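Local coordinates for Lmo2470 protein (PDB 5HL3) that binds host afadin and facilitates crossing of the basement membrane by Listeria, as a leucine-rich-repeat internalin that also binds calcium, at residues 10-14 against 15-19; 242-246 against 247-251; 250-254 against 255-259. All coordinates share one frame; numbering follows the deposited sequence.

Contact 1 of 3, residues 10-14 against 15-19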
ATOM      1  N   LEU A  10     -37.013  13.606 -22.709  1.00 12.72           N
ATOM      2  CA  LEU A  10     -36.205  14.664 -23.331  1.00 12.50           C
ATOM      3  C   LEU A  10     -36.866  15.131 -24.627  1.00 12.67           C
ATOM      4  O   LEU A  10     -37.606  14.365 -25.228  1.00 12.86           O
ATOM      5  CB  LEU A  10     -34.818  14.106 -23.655  1.00 12.21           C
ATOM      6  CG  LEU A  10     -34.001  13.615 -22.457  1.00 12.04           C
ATOM      7  CD1 LEU A  10     -32.649  13.034 -22.896  1.00 11.85           C
ATOM      8  CD2 LEU A  10     -33.786  14.748 -21.459  1.00 12.01           C
ATOM      9  N   PRO A  11     -36.578  16.341 -25.113  1.00 12.68           N
ATOM     10  CA  PRO A  11     -35.695  17.315 -24.501  1.00 12.57           C
ATOM     11  C   PRO A  11     -36.238  17.901 -23.208  1.00 12.74           C
ATOM     12  O   PRO A  11     -37.450  17.903 -22.977  1.00 13.04           O
ATOM     13  CB  PRO A  11     -35.585  18.432 -25.577  1.00 12.74           C
ATOM     14  CG  PRO A  11     -35.999  17.775 -26.857  1.00 12.81           C
ATOM     15  CD  PRO A  11     -37.040  16.776 -26.448  1.00 12.88           C
ATOM     16  N   ALA A  12     -35.336  18.402 -22.371  1.00 12.62           N
ATOM     17  CA  ALA A  12     -35.717  19.015 -21.086  1.00 12.84           C
ATOM     18  C   ALA A  12     -34.604  19.869 -20.537  1.00 12.78           C
ATOM     19  O   ALA A  12     -33.431  19.574 -20.784  1.00 12.48           O
ATOM     20  CB  ALA A  12     -36.057  17.922 -20.056  1.00 12.82           C
ATOM     21  N   PRO A  13     -34.951  20.890 -19.728  1.00 13.13           N
ATOM     22  CA  PRO A  13     -33.903  21.620 -18.989  1.00 13.14           C
ATOM     23  C   PRO A  13     -33.082  20.676 -18.104  1.00 12.80           C
ATOM     24  O   PRO A  13     -33.607  19.741 -17.520  1.00 12.76           O
ATOM     25  CB  PRO A  13     -34.713  22.606 -18.124  1.00 13.67           C
ATOM     26  CG  PRO A  13     -35.952  22.837 -18.929  1.00 13.97           C
ATOM     27  CD  PRO A  13     -36.289  21.487 -19.483  1.00 13.62           C
ATOM     28  N   ILE A  14     -31.787  20.967 -18.020  1.00 12.65           N
ATOM     29  CA  ILE A  14     -30.866  20.171 -17.178  1.00 12.38           C
ATOM     30  C   ILE A  14     -31.409  20.021 -15.748  1.00 12.57           C
ATOM     31  O   ILE A  14     -31.371  18.924 -15.160  1.00 12.42           O
ATOM     32  CB  ILE A  14     -29.447  20.819 -17.192  1.00 12.35           C
ATOM     33  CG1 ILE A  14     -28.785  20.613 -18.552  1.00 12.19           C
ATOM     34  CG2 ILE A  14     -28.554  20.235 -16.090  1.00 12.19           C
ATOM     35  CD1 ILE A  14     -27.539  21.441 -18.755  1.00 12.34           C
ATOM     36  N   ILE A  15     -31.916  21.111 -15.194  1.00 12.99           N
ATOM     37  CA  ILE A  15     -32.405  21.114 -13.812  1.00 13.30           C
ATOM     38  C   ILE A  15     -33.629  20.220 -13.609  1.00 13.43           C
ATOM     39  O   ILE A  15     -33.892  19.798 -12.489  1.00 13.65           O
ATOM     40  CB  ILE A  15     -32.648  22.570 -13.339  1.00 13.85           C
ATOM     41  CG1 ILE A  15     -32.888  22.670 -11.816  1.00 14.25           C
ATOM     42  CG2 ILE A  15     -33.787  23.227 -14.113  1.00 14.20           C
ATOM     43  CD1 ILE A  15     -31.775  22.177 -10.936  1.00 14.02           C
ATOM     44  N   ASP A  16     -34.373  19.945 -14.681  1.00 13.38           N
ATOM     45  CA  ASP A  16     -35.507  19.032 -14.592  1.00 13.55           C
ATOM     46  C   ASP A  16     -35.047  17.567 -14.693  1.00 13.19           C
ATOM     47  O   ASP A  16     -35.574  16.685 -13.986  1.00 13.40           O
ATOM     48  CB  ASP A  16     -36.546  19.352 -15.650  1.00 13.74           C
ATOM     49  CG  ASP A  16     -37.183  20.746 -15.456  1.00 14.59           C
ATOM     50  OD1 ASP A  16     -37.233  21.271 -14.323  1.00 15.99           O
ATOM     51  OD2 ASP A  16     -37.656  21.230 -16.453  1.00 15.23           O
ATOM     52  N   VAL A  17     -34.020  17.293 -15.508  1.00 12.73           N
ATOM     53  CA  VAL A  17     -33.477  15.933 -15.607  1.00 12.46           C
ATOM     54  C   VAL A  17     -32.730  15.543 -14.333  1.00 12.45           C
ATOM     55  O   VAL A  17     -32.849  14.417 -13.863  1.00 12.53           O
ATOM     56  CB  VAL A  17     -32.498  15.843 -16.808  1.00 12.08           C
ATOM     57  CG1 VAL A  17     -31.921  14.430 -16.929  1.00 11.90           C
ATOM     58  CG2 VAL A  17     -33.177  16.263 -18.120  1.00 12.13           C
ATOM     59  N   PHE A  18     -32.028  16.502 -13.758  1.00 12.45           N
ATOM     60  CA  PHE A  18     -31.163  16.283 -12.585  1.00 12.44           C
ATOM     61  C   PHE A  18     -31.597  17.271 -11.486  1.00 12.86           C
ATOM     62  O   PHE A  18     -30.961  18.295 -11.291  1.00 12.88           O
ATOM     63  CB  PHE A  18     -29.715  16.543 -12.986  1.00 12.11           C
ATOM     64  CG  PHE A  18     -29.246  15.708 -14.153  1.00 11.80           C
ATOM     65  CD1 PHE A  18     -29.028  14.341 -14.032  1.00 11.73           C
ATOM     66  CD2 PHE A  18     -28.992  16.294 -15.372  1.00 11.67           C
ATOM     67  CE1 PHE A  18     -28.565  13.590 -15.112  1.00 11.54           C
ATOM     68  CE2 PHE A  18     -28.509  15.547 -16.456  1.00 11.47           C
ATOM     69  CZ  PHE A  18     -28.288  14.191 -16.316  1.00 11.41           C
ATOM     70  N   PRO A  19     -32.665  16.950 -10.752  1.00 13.27           N
ATOM     71  CA  PRO A  19     -33.293  17.916  -9.832  1.00 13.81           C
ATOM     72  C   PRO A  19     -32.568  18.017  -8.484  1.00 13.98           C
ATOM     73  O   PRO A  19     -33.090  17.658  -7.436  1.00 14.43           O
ATOM     74  CB  PRO A  19     -34.727  17.382  -9.707  1.00 14.25           C
ATOM     75  CG  PRO A  19     -34.563  15.925  -9.868  1.00 14.03           C
ATOM     76  CD  PRO A  19     -33.507  15.757 -10.922  1.00 13.39           C
TER
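Val17 lays its CG2 methyl against two residues that precede the helix: CD2 of Leu10 at 3.7 Å, the two side chains running roughly perpendicular, and CB of Ala12 at 3.8 Å. The other methyl, CG1, lies over the centre of one face of the Phe18 ring. A branched valine suits this place, since one methyl serves the incoming chain and the other the ring. Phe18 also receives Ile14, whose CG2 comes within 4.0 Å of CD2; with CG2 anti to the backbone N of Ile14, this branch is turned to the ring side.

Pro13 occupies the N-cap position. Its carbonyl oxygen accepts two bonds: Val17 N at 3.2 Å, nearly in line with the C=O bond, and Asp16 N at 2.9 Å, from well above the carbonyl plane. Phe18 N closes the next turn on Ile14 O at 2.9 Å. The amide nitrogen of Pro13 carries no hydrogen, and Asp16 OD2 lies against the ring carbons, 3.3 Å from CD of Pro13.

Helix 21-30 covers the apolar side, where Leu23 and Met27 touch Phe18, while Arg68 binds the carbonyl oxygens of Asp16 and Val17. A short strand running directly into a short helical turn with proline at the N-cap position, packed on further helices, belongs here to the small EF-hand-like cap at the N terminus of internalins.

Contact 2 of 3, residues 242-246 against 247-251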
ATOM      1  N   LEU A 242      11.901  -6.679  -4.649  1.00 12.34           N
ATOM      2  CA  LEU A 242      11.276  -6.948  -3.351  1.00 12.11           C
ATOM      3  C   LEU A 242      11.808  -5.882  -2.402  1.00 11.81           C
ATOM      4  O   LEU A 242      12.980  -5.926  -1.988  1.00 11.71           O
ATOM      5  CB  LEU A 242      11.630  -8.350  -2.852  1.00 12.18           C
ATOM      6  CG  LEU A 242      11.187  -8.744  -1.441  1.00 12.02           C
ATOM      7  CD1 LEU A 242       9.690  -8.659  -1.330  1.00 12.13           C
ATOM      8  CD2 LEU A 242      11.634 -10.154  -1.109  1.00 12.24           C
ATOM      9  N   ASN A 243      10.957  -4.953  -2.011  1.00 11.76           N
ATOM     10  CA  ASN A 243      11.394  -3.852  -1.151  1.00 11.61           C
ATOM     11  C   ASN A 243      11.154  -4.232   0.297  1.00 11.44           C
ATOM     12  O   ASN A 243      10.020  -4.396   0.699  1.00 11.51           O
ATOM     13  CB  ASN A 243      10.671  -2.556  -1.526  1.00 11.81           C
ATOM     14  CG  ASN A 243      11.304  -1.332  -0.876  1.00 11.83           C
ATOM     15  OD1 ASN A 243      11.888  -1.415   0.220  1.00 11.67           O
ATOM     16  ND2 ASN A 243      11.199  -0.209  -1.521  1.00 12.13           N
ATOM     17  N   LEU A 244      12.247  -4.390   1.057  1.00 11.29           N
ATOM     18  CA  LEU A 244      12.180  -4.754   2.479  1.00 11.17           C
ATOM     19  C   LEU A 244      12.711  -3.613   3.335  1.00 11.15           C
ATOM     20  O   LEU A 244      12.980  -3.812   4.536  1.00 11.09           O
ATOM     21  CB  LEU A 244      12.984  -6.038   2.745  1.00 11.13           C
ATOM     22  CG  LEU A 244      12.525  -7.249   1.944  1.00 11.29           C
ATOM     23  CD1 LEU A 244      13.385  -8.487   2.227  1.00 11.40           C
ATOM     24  CD2 LEU A 244      11.059  -7.583   2.168  1.00 11.41           C
ATOM     25  N   ASP A 245      12.835  -2.423   2.792  1.00 11.29           N
ATOM     26  CA  ASP A 245      13.434  -1.309   3.543  1.00 11.41           C
ATOM     27  C   ASP A 245      12.622  -1.015   4.796  1.00 11.48           C
ATOM     28  O   ASP A 245      11.407  -1.159   4.836  1.00 11.55           O
ATOM     29  CB  ASP A 245      13.477  -0.050   2.652  1.00 11.71           C
ATOM     30  CG  ASP A 245      14.618   0.876   2.949  1.00 11.95           C
ATOM     31  OD1 ASP A 245      15.695   0.389   3.271  1.00 11.86           O
ATOM     32  OD2 ASP A 245      14.457   2.094   2.701  1.00 12.47           O
ATOM     33  N   TYR A 246      13.296  -0.597   5.859  1.00 11.56           N
ATOM     34  CA  TYR A 246      12.604  -0.200   7.086  1.00 11.75           C
ATOM     35  C   TYR A 246      11.729  -1.318   7.686  1.00 11.62           C
ATOM     36  O   TYR A 246      10.584  -1.122   8.094  1.00 11.84           O
ATOM     37  CB  TYR A 246      11.870   1.141   6.927  1.00 12.17           C
ATOM     38  CG  TYR A 246      12.789   2.330   6.888  1.00 12.49           C
ATOM     39  CD1 TYR A 246      13.449   2.746   8.049  1.00 12.79           C
ATOM     40  CD2 TYR A 246      13.033   3.026   5.713  1.00 12.76           C
ATOM     41  CE1 TYR A 246      14.314   3.831   8.048  1.00 13.54           C
ATOM     42  CE2 TYR A 246      13.903   4.130   5.715  1.00 13.47           C
ATOM     43  CZ  TYR A 246      14.526   4.505   6.867  1.00 13.91           C
ATOM     44  OH  TYR A 246      15.384   5.601   6.865  1.00 15.59           O
ATOM     45  N   ASN A 247      12.330  -2.490   7.791  1.00 11.36           N
ATOM     46  CA  ASN A 247      11.778  -3.610   8.567  1.00 11.34           C
ATOM     47  C   ASN A 247      12.800  -3.983   9.643  1.00 11.32           C
ATOM     48  O   ASN A 247      13.697  -3.170   9.932  1.00 11.37           O
ATOM     49  CB  ASN A 247      11.352  -4.764   7.646  1.00 11.24           C
ATOM     50  CG  ASN A 247      10.040  -4.470   6.951  1.00 11.40           C
ATOM     51  OD1 ASN A 247       8.975  -4.664   7.520  1.00 11.63           O
ATOM     52  ND2 ASN A 247      10.113  -4.018   5.707  1.00 11.36           N
ATOM     53  N   PHE A 248      12.626  -5.152  10.257  1.00 11.33           N
ATOM     54  CA  PHE A 248      13.404  -5.555  11.454  1.00 11.40           C
ATOM     55  C   PHE A 248      14.016  -6.913  11.263  1.00 11.35           C
ATOM     56  O   PHE A 248      14.126  -7.708  12.214  1.00 11.52           O
ATOM     57  CB  PHE A 248      12.457  -5.480  12.686  1.00 11.69           C
ATOM     58  CG  PHE A 248      11.802  -4.131  12.805  1.00 11.87           C
ATOM     59  CD1 PHE A 248      12.421  -3.109  13.497  1.00 12.05           C
ATOM     60  CD2 PHE A 248      10.628  -3.850  12.104  1.00 11.96           C
ATOM     61  CE1 PHE A 248      11.877  -1.838  13.531  1.00 12.35           C
ATOM     62  CE2 PHE A 248      10.095  -2.574  12.123  1.00 12.23           C
ATOM     63  CZ  PHE A 248      10.724  -1.567  12.826  1.00 12.44           C
ATOM     64  N   LEU A 249      14.468  -7.179  10.036  1.00 11.22           N
ATOM     65  CA  LEU A 249      15.056  -8.471   9.725  1.00 11.30           C
ATOM     66  C   LEU A 249      16.519  -8.539  10.132  1.00 11.38           C
ATOM     67  O   LEU A 249      17.280  -7.577   9.972  1.00 11.32           O
ATOM     68  CB  LEU A 249      14.966  -8.718   8.208  1.00 11.25           C
ATOM     69  CG  LEU A 249      13.535  -8.820   7.665  1.00 11.28           C
ATOM     70  CD1 LEU A 249      13.589  -8.834   6.133  1.00 11.25           C
ATOM     71  CD2 LEU A 249      12.835 -10.073   8.181  1.00 11.55           C
ATOM     72  N   THR A 250      16.919  -9.714  10.622  1.00 11.60           N
ATOM     73  CA  THR A 250      18.344 -10.012  10.914  1.00 11.80           C
ATOM     74  C   THR A 250      18.982 -10.877   9.814  1.00 12.00           C
ATOM     75  O   THR A 250      20.199 -11.072   9.826  1.00 12.24           O
ATOM     76  CB  THR A 250      18.492 -10.648  12.297  1.00 12.06           C
ATOM     77  OG1 THR A 250      17.717 -11.842  12.354  1.00 12.27           O
ATOM     78  CG2 THR A 250      18.110  -9.675  13.391  1.00 11.97           C
ATOM     79  N   GLU A 251      18.166 -11.347   8.873  1.00 11.98           N
ATOM     80  CA  GLU A 251      18.605 -12.159   7.743  1.00 12.57           C
ATOM     81  C   GLU A 251      17.604 -11.935   6.630  1.00 12.15           C
ATOM     82  O   GLU A 251      16.403 -11.848   6.890  1.00 11.97           O
ATOM     83  CB  GLU A 251      18.681 -13.662   8.097  1.00 13.90           C
ATOM     84  CG  GLU A 251      19.311 -14.537   7.012  1.00 15.29           C
ATOM     85  CD  GLU A 251      19.441 -15.982   7.392  1.00 17.16           C
ATOM     86  OE1 GLU A 251      18.445 -16.544   7.911  1.00 19.38           O
ATOM     87  OE2 GLU A 251      20.528 -16.573   7.137  1.00 19.13           O
TER
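Asn247 packs back on Leu244 and Tyr246 in the turn of a leucine-rich repeat, where the chain leaves strand 241-243 of the concave sheet and bends toward strand 248-249. It occupies the asparagine position of the LxxLxLxxNxL consensus. Its CG is anti to its own carbonyl carbon (chi1 -77°), which folds the amide back into the turn. ND2 then gives a nearly straight bond to Leu244 O at 3.1 Å; the oxygen lies in the plane of the amide, yet the donor stands well above the carbonyl plane of Leu244. Leu244 O also accepts from Gln265 NE2. The same ND2 of Asn247 binds Leu221 O of the preceding repeat, and OD1 accepts from Leu226 N. An amide suits this buried site because it can donate and accept at once, and bonds of this kind between successive repeats form the asparagine ladder of the fold.

Tyr246 makes the bend itself, with positive phi (58°), while its ring stacks on that of His223 of the preceding repeat.

Leu244 faces the interior as one of the consensus leucines. Its CD1 meets CD1 of Leu249 at 3.9 Å, one side chain lying square across the other, so the hydrophobic core continues round the corner. Just before the bend, Asn243 OD1 accepts from Asp245 N at 2.9 Å, completing an Asx turn.

Contact 3 of 3, residues 250-254 against 255-259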
ATOM      1  N   THR A 250      16.919  -9.714  10.622  1.00 11.60           N
ATOM      2  CA  THR A 250      18.344 -10.012  10.914  1.00 11.80           C
ATOM      3  C   THR A 250      18.982 -10.877   9.814  1.00 12.00           C
ATOM      4  O   THR A 250      20.199 -11.072   9.826  1.00 12.24           O
ATOM      5  CB  THR A 250      18.492 -10.648  12.297  1.00 12.06           C
ATOM      6  OG1 THR A 250      17.717 -11.842  12.354  1.00 12.27           O
ATOM      7  CG2 THR A 250      18.110  -9.675  13.391  1.00 11.97           C
ATOM      8  N   GLU A 251      18.166 -11.347   8.873  1.00 11.98           N
ATOM      9  CA  GLU A 251      18.605 -12.159   7.743  1.00 12.57           C
ATOM     10  C   GLU A 251      17.604 -11.935   6.630  1.00 12.15           C
ATOM     11  O   GLU A 251      16.403 -11.848   6.890  1.00 11.97           O
ATOM     12  CB  GLU A 251      18.681 -13.662   8.097  1.00 13.90           C
ATOM     13  CG  GLU A 251      19.311 -14.537   7.012  1.00 15.29           C
ATOM     14  CD  GLU A 251      19.441 -15.982   7.392  1.00 17.16           C
ATOM     15  OE1 GLU A 251      18.445 -16.544   7.911  1.00 19.38           O
ATOM     16  OE2 GLU A 251      20.528 -16.573   7.137  1.00 19.13           O
ATOM     17  N   LEU A 252      18.091 -11.844   5.400  1.00 12.18           N
ATOM     18  CA  LEU A 252      17.226 -11.667   4.220  1.00 12.11           C
ATOM     19  C   LEU A 252      16.927 -13.025   3.584  1.00 12.58           C
ATOM     20  O   LEU A 252      17.727 -13.968   3.680  1.00 13.02           O
ATOM     21  CB  LEU A 252      17.914 -10.785   3.194  1.00 12.07           C
ATOM     22  CG  LEU A 252      18.293  -9.392   3.721  1.00 11.76           C
ATOM     23  CD1 LEU A 252      19.212  -8.647   2.744  1.00 11.91           C
ATOM     24  CD2 LEU A 252      17.052  -8.597   4.062  1.00 11.44           C
ATOM     25  N   PRO A 253      15.804 -13.130   2.859  1.00 12.60           N
ATOM     26  CA  PRO A 253      15.455 -14.408   2.220  1.00 13.16           C
ATOM     27  C   PRO A 253      16.377 -14.724   1.057  1.00 13.55           C
ATOM     28  O   PRO A 253      16.363 -14.041   0.019  1.00 13.44           O
ATOM     29  CB  PRO A 253      13.994 -14.204   1.778  1.00 13.09           C
ATOM     30  CG  PRO A 253      13.831 -12.732   1.683  1.00 12.53           C
ATOM     31  CD  PRO A 253      14.705 -12.154   2.764  1.00 12.22           C
ATOM     32  N   SER A 254      17.123 -15.799   1.209  1.00 14.11           N
ATOM     33  CA  SER A 254      18.192 -16.117   0.284  1.00 14.61           C
ATOM     34  C   SER A 254      17.748 -16.423  -1.143  1.00 15.01           C
ATOM     35  O   SER A 254      18.485 -16.139  -2.097  1.00 15.23           O
ATOM     36  CB  SER A 254      19.061 -17.266   0.827  1.00 15.27           C
ATOM     37  OG  SER A 254      18.357 -18.506   0.867  1.00 15.86           O
ATOM     38  N   ASN A 255      16.559 -16.991  -1.319  1.00 15.19           N
ATOM     39  CA  ASN A 255      16.105 -17.369  -2.662  1.00 15.69           C
ATOM     40  C   ASN A 255      15.884 -16.207  -3.612  1.00 15.28           C
ATOM     41  O   ASN A 255      15.947 -16.377  -4.812  1.00 15.74           O
ATOM     42  CB  ASN A 255      14.802 -18.176  -2.609  1.00 16.05           C
ATOM     43  CG  ASN A 255      14.963 -19.508  -1.934  1.00 16.75           C
ATOM     44  OD1 ASN A 255      16.077 -20.057  -1.817  1.00 17.28           O
ATOM     45  ND2 ASN A 255      13.846 -20.076  -1.509  1.00 16.99           N
ATOM     46  N   VAL A 256      15.654 -15.028  -3.050  1.00 14.51           N
ATOM     47  CA  VAL A 256      15.325 -13.840  -3.827  1.00 14.15           C
ATOM     48  C   VAL A 256      16.251 -12.678  -3.505  1.00 13.70           C
ATOM     49  O   VAL A 256      15.926 -11.523  -3.775  1.00 13.34           O
ATOM     50  CB  VAL A 256      13.840 -13.459  -3.590  1.00 13.83           C
ATOM     51  CG1 VAL A 256      12.919 -14.539  -4.134  1.00 14.42           C
ATOM     52  CG2 VAL A 256      13.556 -13.164  -2.123  1.00 13.35           C
ATOM     53  N   LEU A 257      17.428 -12.975  -2.978  1.00 13.85           N
ATOM     54  CA  LEU A 257      18.351 -11.913  -2.554  1.00 13.53           C
ATOM     55  C   LEU A 257      18.709 -10.942  -3.677  1.00 13.60           C
ATOM     56  O   LEU A 257      18.865  -9.738  -3.444  1.00 13.26           O
ATOM     57  CB  LEU A 257      19.617 -12.553  -1.931  1.00 13.87           C
ATOM     58  CG  LEU A 257      20.654 -11.571  -1.355  1.00 13.67           C
ATOM     59  CD1 LEU A 257      20.115 -10.553  -0.377  1.00 13.02           C
ATOM     60  CD2 LEU A 257      21.821 -12.383  -0.775  1.00 14.14           C
ATOM     61  N   ASP A 258      18.782 -11.441  -4.909  1.00 14.15           N
ATOM     62  CA  ASP A 258      19.105 -10.584  -6.055  1.00 14.67           C
ATOM     63  C   ASP A 258      18.023  -9.580  -6.453  1.00 14.04           C
ATOM     64  O   ASP A 258      18.241  -8.771  -7.317  1.00 14.35           O
ATOM     65  CB  ASP A 258      19.545 -11.406  -7.286  1.00 16.14           C
ATOM     66  CG  ASP A 258      18.489 -12.404  -7.775  1.00 17.26           C
ATOM     67  OD1 ASP A 258      17.485 -12.642  -7.054  1.00 18.19           O
ATOM     68  OD2 ASP A 258      18.733 -13.036  -8.865  1.00 20.00           O
ATOM     69  N   THR A 259      16.855  -9.633  -5.801  1.00 13.53           N
ATOM     70  CA  THR A 259      15.751  -8.712  -6.098  1.00 13.25           C
ATOM     71  C   THR A 259      15.568  -7.671  -5.014  1.00 12.73           C
ATOM     72  O   THR A 259      14.781  -6.757  -5.174  1.00 12.58           O
ATOM     73  CB  THR A 259      14.391  -9.460  -6.202  1.00 13.31           C
ATOM     74  OG1 THR A 259      13.967  -9.913  -4.912  1.00 13.02           O
ATOM     75  CG2 THR A 259      14.454 -10.616  -7.182  1.00 13.93           C
TER
HETATM   76  O   HOH W   1      18.834 -19.776  -1.633  1.00 31.18           O
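Leu252 and Leu257 supply one of two apolar contacts: their CD1 methyls meet at 3.8 Å. Leu257 CG is anti to its backbone N (chi1 -176°), which carries the branch back over the start of the turn toward Leu252. In the other, Pro253 CG touches Val256 CG2 at 3.8 Å. Compact, rigid proline fits a place where the chain must enter a turn, and a short branch of valine, CG2, lies close to its ring. Beyond the segments, Leu252 packs on Ile286 and Met290 of helix 285-292, and Val256 on Leu242.

The backbone bonds are of the i to i+3 kind. Val256 N to Pro253 O (3.3 Å) and Leu257 N to Ser254 O (3.5 Å) are both weak. Val256 O is gripped twice, by Thr259 N at 2.9 Å and by the hydroxyl OG1 of Thr259 at 2.8 Å, the latter in the carbonyl plane.

Polar side chains lie on the solvent side. One water links Ser254 OG with Asn255 OD1, to which it donates at 2.8 Å. Ser254 OG is also bonded to Asn232 ND2, and Asn255 ND2 to Tyr233 O, so both reach the preceding repeat. A short 3-10 turn returning the chain to the next parallel strand is characteristic of the convex side of a leucine-rich-repeat solenoid.

How the contacts relate
From the N terminus, contact 1 closes the first helical turn of the cap, on the far side of the chain's centre from the others; its centre is about 58 Å from that of contact 2. Between them run most of the parallel strands of the solenoid. Contact 3 begins on the stretch where contact 2 ends, sharing Thr250 and Glu251, and neither encloses the other. Together they trace a circuit from strand 241-243 through the bend and convex turn to strand 260-261. They touch inside it: Leu242 N probably bonds to Thr259 O, and Leu244 CD1 packs on Pro253 CD at 3.9 Å. Through Tyr354, strand 265-274 and helix 285-292 this coil is joined to the C-terminal domain.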